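Local coordinates for capsular polysaccharide export system protein KpsC (Thermosulfurimonas dismutans, PDB 6MGB) that probably transfers Kdo from a CMP-activated donor with beta(2,4) specificity, building the glycolipid anchor of Gram-negative bacterial capsules, at residues G75-V80 / H136-Y141; P87-I92 / R302-A307; E127-L132 / N313-I318. All blocks are in the same frame, centred on the assembly; numbering follows the deposited sequence.

Contact 1: residues G75-V80 / H136-Y141; sequences GFLRSV and HKISKY. With C5P (cytidine-5'-monophosphate), chain D.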
loop_
_atom_site.group_PDB
_atom_site.type_symbol
_atom_site.label_atom_id
_atom_site.label_comp_id
_atom_site.label_asym_id
_atom_site.label_seq_id
_atom_site.Cartn_x
_atom_site.Cartn_y
_atom_site.Cartn_z
ATOM N N GLY A 75 -0.764 -6.976 2.728
ATOM C CA GLY A 75 0.525 -6.369 2.974
ATOM C C GLY A 75 1.029 -5.613 1.759
ATOM O O GLY A 75 0.505 -5.722 0.650
ATOM N N PHE A 76 2.077 -4.817 1.987
ATOM C CA PHE A 76 2.669 -4.051 0.896
ATOM C C PHE A 76 3.348 -4.959 -0.122
ATOM O O PHE A 76 3.342 -4.655 -1.321
ATOM C CB PHE A 76 3.655 -3.026 1.456
ATOM C CG PHE A 76 3.000 -1.912 2.229
ATOM C CD1 PHE A 76 1.918 -1.227 1.701
ATOM C CD2 PHE A 76 3.464 -1.555 3.485
ATOM C CE1 PHE A 76 1.314 -0.204 2.407
ATOM C CE2 PHE A 76 2.862 -0.534 4.198
ATOM C CZ PHE A 76 1.785 0.142 3.658
ATOM N N LEU A 77 3.939 -6.063 0.330
ATOM C CA LEU A 77 4.381 -7.145 -0.545
ATOM C C LEU A 77 3.360 -8.267 -0.412
ATOM O O LEU A 77 3.278 -8.914 0.636
ATOM C CB LEU A 77 5.779 -7.633 -0.170
ATOM C CG LEU A 77 6.919 -6.615 -0.206
ATOM C CD1 LEU A 77 8.236 -7.297 0.132
ATOM C CD2 LEU A 77 7.000 -5.933 -1.564
ATOM N N ARG A 78 2.576 -8.498 -1.466
ATOM C CA ARG A 78 1.405 -9.361 -1.349
ATOM C C ARG A 78 1.633 -10.760 -1.917
ATOM O O ARG A 78 1.426 -11.750 -1.212
ATOM C CB ARG A 78 0.190 -8.718 -2.026
ATOM C CG ARG A 78 -1.106 -9.439 -1.682
ATOM C CD ARG A 78 -2.220 -9.152 -2.659
ATOM N NE ARG A 78 -3.429 -9.888 -2.301
ATOM C CZ ARG A 78 -3.612 -11.188 -2.523
ATOM N NH1 ARG A 78 -2.665 -11.911 -3.108
ATOM N NH2 ARG A 78 -4.748 -11.767 -2.162
ATOM N N SER A 79 2.028 -10.871 -3.180
ATOM C CA SER A 79 1.978 -12.175 -3.834
ATOM C C SER A 79 2.660 -12.102 -5.195
ATOM O O SER A 79 3.101 -11.039 -5.644
ATOM C CB SER A 79 0.529 -12.643 -3.988
ATOM O OG SER A 79 -0.243 -11.662 -4.663
ATOM N N VAL A 80 2.756 -13.262 -5.836
ATOM C CA VAL A 80 3.048 -13.363 -7.263
ATOM C C VAL A 80 1.691 -13.552 -7.930
ATOM O O VAL A 80 1.206 -14.672 -8.100
ATOM C CB VAL A 80 4.009 -14.508 -7.574
ATOM C CG1 VAL A 80 4.266 -14.595 -9.074
ATOM C CG2 VAL A 80 5.315 -14.332 -6.815
ATOM N N HIS A 136 16.013 -7.063 -7.474
ATOM C CA HIS A 136 15.143 -8.067 -8.071
ATOM C C HIS A 136 13.831 -7.488 -8.583
ATOM O O HIS A 136 12.941 -8.253 -8.971
ATOM C CB HIS A 136 14.866 -9.184 -7.063
ATOM C CG HIS A 136 16.048 -10.067 -6.814
ATOM N ND1 HIS A 136 16.934 -9.854 -5.780
ATOM C CD2 HIS A 136 16.501 -11.156 -7.481
ATOM C CE1 HIS A 136 17.876 -10.780 -5.814
ATOM N NE2 HIS A 136 17.636 -11.582 -6.837
ATOM N N LYS A 137 13.697 -6.164 -8.603
ATOM C CA LYS A 137 12.516 -5.500 -9.150
ATOM C C LYS A 137 11.234 -6.069 -8.542
ATOM O O LYS A 137 10.301 -6.467 -9.244
ATOM C CB LYS A 137 12.498 -5.604 -10.676
ATOM C CG LYS A 137 13.726 -5.002 -11.346
ATOM C CD LYS A 137 13.564 -4.915 -12.856
ATOM C CE LYS A 137 14.802 -4.330 -13.519
ATOM N NZ LYS A 137 15.999 -5.197 -13.339
ATOM N N ILE A 138 11.196 -6.100 -7.213
ATOM C CA ILE A 138 10.070 -6.647 -6.465
ATOM C C ILE A 138 9.069 -5.535 -6.189
ATOM O O ILE A 138 9.436 -4.372 -5.990
ATOM C CB ILE A 138 10.561 -7.315 -5.162
ATOM C CG1 ILE A 138 11.257 -8.641 -5.483
ATOM C CG2 ILE A 138 9.405 -7.545 -4.187
ATOM C CD1 ILE A 138 12.037 -9.225 -4.324
ATOM N N SER A 139 7.791 -5.896 -6.173
ATOM C CA SER A 139 6.716 -4.938 -5.938
ATOM C C SER A 139 5.580 -5.666 -5.227
ATOM O O SER A 139 5.763 -6.774 -4.710
ATOM C CB SER A 139 6.279 -4.291 -7.264
ATOM O OG SER A 139 5.803 -5.266 -8.176
ATOM N N LYS A 140 4.398 -5.046 -5.201
ATOM C CA LYS A 140 3.269 -5.630 -4.485
ATOM C C LYS A 140 2.824 -6.942 -5.124
ATOM O O LYS A 140 2.618 -7.942 -4.426
ATOM C CB LYS A 140 2.107 -4.637 -4.443
ATOM C CG LYS A 140 0.973 -5.036 -3.507
ATOM C CD LYS A 140 -0.164 -4.022 -3.542
ATOM C CE LYS A 140 -1.159 -4.252 -2.412
ATOM N NZ LYS A 140 -0.643 -3.755 -1.103
ATOM N N TYR A 141 2.671 -6.959 -6.450
ATOM C CA TYR A 141 2.049 -8.081 -7.144
ATOM C C TYR A 141 3.019 -8.947 -7.937
ATOM O O TYR A 141 2.740 -10.130 -8.130
ATOM C CB TYR A 141 0.951 -7.575 -8.090
ATOM C CG TYR A 141 -0.187 -6.872 -7.377
ATOM C CD1 TYR A 141 -1.009 -7.559 -6.492
ATOM C CD2 TYR A 141 -0.443 -5.526 -7.596
ATOM C CE1 TYR A 141 -2.051 -6.921 -5.840
ATOM C CE2 TYR A 141 -1.483 -4.882 -6.950
ATOM C CZ TYR A 141 -2.283 -5.583 -6.074
ATOM O OH TYR A 141 -3.317 -4.943 -5.429
HETATM O O3P C5P D . -2.112 1.560 -4.156
HETATM P P C5P D . -2.522 0.967 -5.484
HETATM O O1P C5P D . -2.845 2.102 -6.451
HETATM O O2P C5P D . -3.664 -0.030 -5.507
HETATM O "O5'" C5P D . -1.225 0.238 -6.045
HETATM C "C5'" C5P D . -0.893 -1.087 -5.660
HETATM C "C4'" C5P D . 0.303 -1.581 -6.433
HETATM O "O4'" C5P D . -0.095 -1.849 -7.803
HETATM C "C3'" C5P D . 1.450 -0.588 -6.564
HETATM O "O3'" C5P D . 2.315 -0.603 -5.442
HETATM C "C2'" C5P D . 2.132 -1.020 -7.857
HETATM O "O2'" C5P D . 3.002 -2.121 -7.637
HETATM C "C1'" C5P D . 0.940 -1.489 -8.693
HETATM N N1 C5P D . 0.435 -0.421 -9.589
HETATM C C2 C5P D . 0.796 -0.417 -11.042
HETATM N N3 C5P D . 0.276 0.672 -11.942
HETATM C C4 C5P D . -0.583 1.726 -11.409
HETATM C C5 C5P D . -0.942 1.721 -9.962
HETATM C C6 C5P D . -0.422 0.632 -9.065
HETATM O O2 C5P D . 1.491 -1.267 -11.479
HETATM N N4 C5P D . -1.085 2.784 -12.281
#

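Contact 2: residues P87-I92 / R302-A307; sequences PPLSLI and RYINPA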
loop_
_atom_site.group_PDB
_atom_site.type_symbol
_atom_site.label_atom_id
_atom_site.label_comp_id
_atom_site.label_asym_id
_atom_site.label_seq_id
_atom_site.Cartn_x
_atom_site.Cartn_y
_atom_site.Cartn_z
ATOM N N PRO A 87 -3.436 -16.225 -2.201
ATOM C CA PRO A 87 -3.589 -15.594 -0.890
ATOM C C PRO A 87 -2.449 -14.629 -0.620
ATOM O O PRO A 87 -1.376 -14.734 -1.232
ATOM C CB PRO A 87 -3.560 -16.783 0.080
ATOM C CG PRO A 87 -2.738 -17.801 -0.615
ATOM C CD PRO A 87 -3.038 -17.640 -2.083
ATOM N N PRO A 88 -2.637 -13.677 0.291
ATOM C CA PRO A 88 -1.564 -12.718 0.573
ATOM C C PRO A 88 -0.432 -13.368 1.353
ATOM O O PRO A 88 -0.655 -14.230 2.208
ATOM C CB PRO A 88 -2.265 -11.633 1.396
ATOM C CG PRO A 88 -3.389 -12.347 2.064
ATOM C CD PRO A 88 -3.842 -13.409 1.097
ATOM N N LEU A 89 0.794 -12.950 1.043
ATOM C CA LEU A 89 1.971 -13.439 1.746
ATOM C C LEU A 89 2.290 -12.623 2.989
ATOM O O LEU A 89 3.031 -13.102 3.856
ATOM C CB LEU A 89 3.178 -13.438 0.806
ATOM C CG LEU A 89 3.033 -14.321 -0.436
ATOM C CD1 LEU A 89 4.245 -14.170 -1.340
ATOM C CD2 LEU A 89 2.834 -15.781 -0.049
ATOM N N SER A 90 1.764 -11.406 3.086
ATOM C CA SER A 90 1.842 -10.620 4.304
ATOM C C SER A 90 0.511 -9.915 4.501
ATOM O O SER A 90 -0.251 -9.704 3.554
ATOM C CB SER A 90 2.991 -9.604 4.260
ATOM O OG SER A 90 2.803 -8.650 3.232
ATOM N N LEU A 91 0.237 -9.558 5.751
ATOM C CA LEU A 91 -1.041 -8.979 6.129
ATOM C C LEU A 91 -0.792 -7.793 7.045
ATOM O O LEU A 91 0.029 -7.871 7.962
ATOM C CB LEU A 91 -1.924 -10.016 6.835
ATOM C CG LEU A 91 -3.406 -9.687 6.989
ATOM C CD1 LEU A 91 -4.136 -9.860 5.666
ATOM C CD2 LEU A 91 -4.020 -10.564 8.069
ATOM N N ILE A 92 -1.493 -6.696 6.787
ATOM C CA ILE A 92 -1.455 -5.533 7.664
ATOM C C ILE A 92 -2.583 -5.660 8.677
ATOM O O ILE A 92 -3.741 -5.885 8.309
ATOM C CB ILE A 92 -1.567 -4.229 6.856
ATOM C CG1 ILE A 92 -0.226 -3.940 6.175
ATOM C CG2 ILE A 92 -1.966 -3.061 7.755
ATOM C CD1 ILE A 92 -0.286 -2.865 5.114
ATOM N N ARG A 302 2.678 -7.987 8.901
ATOM C CA ARG A 302 2.949 -9.296 9.484
ATOM C C ARG A 302 3.218 -10.285 8.358
ATOM O O ARG A 302 2.357 -10.505 7.498
ATOM C CB ARG A 302 1.781 -9.767 10.348
ATOM C CG ARG A 302 1.374 -8.761 11.403
ATOM C CD ARG A 302 0.410 -9.354 12.407
ATOM N NE ARG A 302 0.057 -8.386 13.440
ATOM C CZ ARG A 302 -0.693 -8.659 14.501
ATOM N NH1 ARG A 302 -1.178 -9.881 14.681
ATOM N NH2 ARG A 302 -0.957 -7.708 15.386
ATOM N N TYR A 303 4.407 -10.875 8.365
ATOM C CA TYR A 303 4.831 -11.789 7.317
ATOM C C TYR A 303 4.730 -13.234 7.781
ATOM O O TYR A 303 4.960 -13.551 8.951
ATOM C CB TYR A 303 6.276 -11.500 6.895
ATOM C CG TYR A 303 6.457 -10.179 6.191
ATOM C CD1 TYR A 303 6.322 -10.087 4.814
ATOM C CD2 TYR A 303 6.766 -9.024 6.898
ATOM C CE1 TYR A 303 6.480 -8.883 4.158
ATOM C CE2 TYR A 303 6.931 -7.816 6.252
ATOM C CZ TYR A 303 6.784 -7.752 4.880
ATOM O OH TYR A 303 6.946 -6.553 4.227
ATOM N N ILE A 304 4.380 -14.109 6.845
ATOM C CA ILE A 304 4.442 -15.549 7.052
ATOM C C ILE A 304 5.583 -16.091 6.209
ATOM O O ILE A 304 5.932 -15.531 5.164
ATOM C CB ILE A 304 3.120 -16.279 6.711
ATOM C CG1 ILE A 304 2.495 -15.780 5.398
ATOM C CG2 ILE A 304 2.129 -16.129 7.854
ATOM C CD1 ILE A 304 3.152 -16.301 4.128
ATOM N N ASN A 305 6.181 -17.175 6.679
ATOM C CA ASN A 305 7.177 -17.860 5.875
ATOM C C ASN A 305 6.423 -18.710 4.859
ATOM O O ASN A 305 5.812 -19.718 5.236
ATOM C CB ASN A 305 8.093 -18.717 6.746
ATOM C CG ASN A 305 9.197 -19.375 5.948
ATOM O OD1 ASN A 305 9.120 -19.467 4.722
ATOM N ND2 ASN A 305 10.234 -19.834 6.639
ATOM N N PRO A 306 6.414 -18.337 3.576
ATOM C CA PRO A 306 5.578 -19.083 2.619
ATOM C C PRO A 306 5.914 -20.558 2.554
ATOM O O PRO A 306 5.048 -21.368 2.203
ATOM C CB PRO A 306 5.859 -18.378 1.283
ATOM C CG PRO A 306 6.387 -17.035 1.656
ATOM C CD PRO A 306 7.165 -17.258 2.910
ATOM N N ALA A 307 7.146 -20.934 2.894
ATOM C CA ALA A 307 7.579 -22.320 2.780
ATOM C C ALA A 307 7.103 -23.185 3.938
ATOM O O ALA A 307 7.029 -24.410 3.787
ATOM C CB ALA A 307 9.103 -22.377 2.688
HETATM O O HOH W 1 4.339 -6.318 3.253
#

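Contact 3: residues E127-L132 / N313-I318; sequences ERALKL and NIFDVI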
loop_
_atom_site.group_PDB
_atom_site.type_symbol
_atom_site.label_atom_id
_atom_site.label_comp_id
_atom_site.label_asym_id
_atom_site.label_seq_id
_atom_site.Cartn_x
_atom_site.Cartn_y
_atom_site.Cartn_z
ATOM N N GLU A 127 18.338 -1.816 5.138
ATOM C CA GLU A 127 19.223 -1.638 3.990
ATOM C C GLU A 127 19.275 -2.904 3.143
ATOM O O GLU A 127 19.201 -2.847 1.910
ATOM C CB GLU A 127 20.626 -1.256 4.461
ATOM C CG GLU A 127 20.742 0.153 5.012
ATOM C CD GLU A 127 22.168 0.515 5.380
ATOM O OE1 GLU A 127 23.077 -0.296 5.107
ATOM O OE2 GLU A 127 22.380 1.612 5.942
ATOM N N ARG A 128 19.404 -4.061 3.794
ATOM C CA ARG A 128 19.486 -5.323 3.065
ATOM C C ARG A 128 18.206 -5.588 2.284
ATOM O O ARG A 128 18.246 -5.931 1.095
ATOM C CB ARG A 128 19.769 -6.467 4.040
ATOM C CG ARG A 128 21.245 -6.691 4.332
ATOM C CD ARG A 128 21.475 -7.030 5.798
ATOM N NE ARG A 128 20.621 -8.122 6.259
ATOM C CZ ARG A 128 20.421 -8.427 7.538
ATOM N NH1 ARG A 128 21.008 -7.722 8.496
ATOM N NH2 ARG A 128 19.626 -9.438 7.862
ATOM N N ALA A 129 17.053 -5.441 2.940
ATOM C CA ALA A 129 15.785 -5.714 2.273
ATOM C C ALA A 129 15.549 -4.743 1.123
ATOM O O ALA A 129 15.074 -5.139 0.052
ATOM C CB ALA A 129 14.640 -5.643 3.282
ATOM N N LEU A 130 15.881 -3.466 1.324
ATOM C CA LEU A 130 15.679 -2.477 0.272
ATOM C C LEU A 130 16.531 -2.796 -0.951
ATOM O O LEU A 130 16.055 -2.711 -2.089
ATOM C CB LEU A 130 15.992 -1.080 0.806
ATOM C CG LEU A 130 15.828 0.093 -0.164
ATOM C CD1 LEU A 130 14.398 0.193 -0.683
ATOM C CD2 LEU A 130 16.239 1.388 0.519
ATOM N N LYS A 131 17.793 -3.176 -0.740
ATOM C CA LYS A 131 18.652 -3.517 -1.868
ATOM C C LYS A 131 18.107 -4.719 -2.630
ATOM O O LYS A 131 18.088 -4.723 -3.866
ATOM C CB LYS A 131 20.078 -3.792 -1.385
ATOM C CG LYS A 131 21.019 -4.237 -2.495
ATOM C CD LYS A 131 22.444 -4.417 -2.003
ATOM C CE LYS A 131 23.302 -5.097 -3.059
ATOM N NZ LYS A 131 23.227 -4.411 -4.379
ATOM N N LEU A 132 17.660 -5.752 -1.911
ATOM C CA LEU A 132 17.115 -6.932 -2.575
ATOM C C LEU A 132 15.882 -6.581 -3.400
ATOM O O LEU A 132 15.725 -7.057 -4.530
ATOM C CB LEU A 132 16.780 -8.007 -1.538
ATOM C CG LEU A 132 17.966 -8.767 -0.937
ATOM C CD1 LEU A 132 17.536 -9.539 0.299
ATOM C CD2 LEU A 132 18.582 -9.712 -1.960
ATOM N N ASN A 313 9.413 -13.233 8.466
ATOM C CA ASN A 313 9.826 -11.847 8.297
ATOM C C ASN A 313 9.891 -11.532 6.808
ATOM O O ASN A 313 9.653 -12.393 5.956
ATOM C CB ASN A 313 11.173 -11.587 8.985
ATOM C CG ASN A 313 12.268 -12.512 8.497
ATOM O OD1 ASN A 313 12.406 -12.754 7.299
ATOM N ND2 ASN A 313 13.050 -13.045 9.428
ATOM N N ILE A 314 10.228 -10.277 6.497
ATOM C CA ILE A 314 10.200 -9.818 5.112
ATOM C C ILE A 314 11.145 -10.638 4.246
ATOM O O ILE A 314 10.885 -10.848 3.055
ATOM C CB ILE A 314 10.540 -8.315 5.047
ATOM C CG1 ILE A 314 10.301 -7.778 3.632
ATOM C CG2 ILE A 314 11.978 -8.075 5.489
ATOM C CD1 ILE A 314 10.486 -6.278 3.500
ATOM N N PHE A 315 12.255 -11.111 4.817
ATOM C CA PHE A 315 13.236 -11.848 4.030
ATOM C C PHE A 315 12.709 -13.212 3.603
ATOM O O PHE A 315 13.130 -13.737 2.567
ATOM C CB PHE A 315 14.532 -11.991 4.826
ATOM C CG PHE A 315 15.209 -10.677 5.111
ATOM C CD1 PHE A 315 15.962 -10.047 4.133
ATOM C CD2 PHE A 315 15.082 -10.067 6.349
ATOM C CE1 PHE A 315 16.582 -8.838 4.385
ATOM C CE2 PHE A 315 15.702 -8.857 6.607
ATOM C CZ PHE A 315 16.451 -8.243 5.623
ATOM N N ASP A 316 11.793 -13.798 4.375
ATOM C CA ASP A 316 11.172 -15.049 3.951
ATOM C C ASP A 316 10.336 -14.843 2.695
ATOM O O ASP A 316 10.349 -15.679 1.784
ATOM C CB ASP A 316 10.309 -15.618 5.076
ATOM C CG ASP A 316 11.111 -15.947 6.318
ATOM O OD1 ASP A 316 12.249 -16.443 6.178
ATOM O OD2 ASP A 316 10.602 -15.707 7.431
ATOM N N VAL A 317 9.603 -13.731 2.627
ATOM C CA VAL A 317 8.772 -13.461 1.459
ATOM C C VAL A 317 9.633 -13.048 0.273
ATOM O O VAL A 317 9.376 -13.454 -0.867
ATOM C CB VAL A 317 7.711 -12.397 1.804
ATOM C CG1 VAL A 317 7.070 -11.824 0.547
ATOM C CG2 VAL A 317 6.644 -13.005 2.706
ATOM N N ILE A 318 10.669 -12.238 0.513
ATOM C CA ILE A 318 11.572 -11.856 -0.570
ATOM C C ILE A 318 12.162 -13.100 -1.222
ATOM O O ILE A 318 12.084 -13.279 -2.442
ATOM C CB ILE A 318 12.670 -10.909 -0.051
ATOM C CG1 ILE A 318 12.061 -9.558 0.333
ATOM C CG2 ILE A 318 13.758 -10.714 -1.109
ATOM C CD1 ILE A 318 13.040 -8.581 0.958
#

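Contact 1: residues G75-V80 / H136-Y141
Lys-140 meets Gly-75, Phe-76 and Arg-78 at the CMP pocket of this GT-B glycosyltransferase, where the loop following strand 69-74 packs on the one following helix 120-135. The backbone O of Lys-140 is gripped twice, by Arg-78 N at 3.0 Å, in the carbonyl plane on a lone pair, and by Ser-79 N at 3.2 Å, nearly along the C=O axis. The lysine chain runs extended until chi4 (77°) turns NZ to 2.9 Å from Gly-75 O, above that carbonyl plane. Gln-248, a CMP-binding residue, ties both loops together: its OE1 bonds Lys-140 NZ and its NE2 bonds Phe-76 O. Arg-78 is fixed from its own side by a salt bridge from NE to Asp-74 and by NH1 bound to Ser-79 OG, which also bonds Gly-81 O. Among the apolar contacts, the side chains of Leu-77 and Ile-138 cross at about a right angle, Leu-77 CD2 to Ile-138 CG2 3.9 Å, and Arg-78 CD lies 3.9 Å from Tyr-141 CE1. Against the nucleotide, Lys-140 CD touches C5', while the Tyr-141 ring presents its edge, with CE2 3.4 Å from the ribose O4' of C5P.

Contact 2: residues P87-I92 / R302-A307
An antiparallel strand pair joins Ser-90 and Leu-91 of strand 90-94 to Tyr-303 and Arg-302 of strand 302-305, the short axes running 4.8 Å apart at closest. Leu-91 and Arg-302 form the hydrogen-bonded pair: Leu-91 N reaches Arg-302 O at 2.9 Å, and Arg-302 N returns to Leu-91 O at 2.8 Å. Ser-90 and Tyr-303 are the adjoining non-hydrogen-bonded pair. Beyond them the pairing fades, since Ile-304 N makes a weak bond of 3.4 Å to Leu-89 O. Strand 90-94 also pairs with strand 69-74, and strand 302-305 with strand 310-312, so this is where the last strands of the chain return to the sheet begun by its first hundred residues, consistent with a GT-B chain crossing back to its first domain. On the Ser-90 and Tyr-303 side of the sheet, Ser-90 CB sits 3.4 Å from Tyr-303 CD1, oblique to the ring. A chi1 of 63° puts Ser-90 OG beside that ring, 3.8 Å from Tyr-303 CE1. A single water donates to Ser-90 OG and to Tyr-303 OH, 2.8 Å from each. Both hydroxyls have a further carbonyl partner, Leu-77 O for Ser-90 and Tyr-297 O for Tyr-303. Leu-91 and Arg-302 face the other way, toward helix 25-29, where Arg-302 NH1 bonds Phe-28 O. Past Ile-304, the side chains of Leu-89 and Pro-306 cross at about a right angle, Leu-89 CD2 to Pro-306 CG 4.1 Å, and His-320 of helix 314-322 touches both residues.

Contact 3: residues E127-L132 / N313-I318
Phe-315 brings the rim atoms CE1 and CZ of its ring to the backbone N and CB of Ala-129, the central meeting of two helices that run nearly parallel, with short axes 18° apart and 10.8 Å from each other at closest. Its CG stands anti to the carbonyl carbon (chi1 -64°), and the far end of the ring reaches the other helix: CE1 is 3.7 Å from Ala-129 N and 3.9 Å from Ala-129 CB. Around the rim, near the ring plane, lie Leu-132 CD1, 4.2 Å from Phe-315 CD1, and Arg-128 CB, close to CE1. Ala-129 CB also touches Ile-318 CD1 at 4.1 Å and Ile-314 CD1. Ile-318 works with both branches; its CG2 packs 4.1 Å from Leu-132 CB. No hydrogen bond crosses between 127-132 and 313-318, so apolar contact carries the pairing. An alanine in place of Phe-315 would probably open a gap beside Ala-129 and leave Leu-132 CD1 and Arg-128 CB without their aromatic neighbour. The start of the second helix is fixed by a capping box: Asn-313 OD1 accepts from Asp-316 N, while Asp-316 OD2 accepts from Asn-313 N at 2.9 Å. Helix 120-135 turns Leu-130 toward Leu-289 and Phe-293 of helix 289-299, and helix 314-322 rests Ile-314 and Val-317 on Tyr-303 of strand 302-305, which places it between helix 120-135 and the mixed sheet.

Contacts 1 and 2 have centres about 11 Å apart and share a direct seam: Arg-78 O lies 2.6 Å from Leu-89 N, a probable hydrogen bond. Contact 3 touches both. Its centre is about 11 Å from that of contact 1, where Ile-138 CD1 packs 3.9 Å from Ile-318 CG2, and about 13 Å from that of contact 2, where Tyr-303 CD1 lies 3.6 Å from Val-317 CG2. Only contact 1 touches the nucleotide; the nearest side-chain atoms of Ser-90 in contact 2 and Ile-314 in contact 3 stay about 12 and 13 Å from it. The 75-80 loop thus links the pocket to strand 90-94 of the mixed sheet and to helix 314-322.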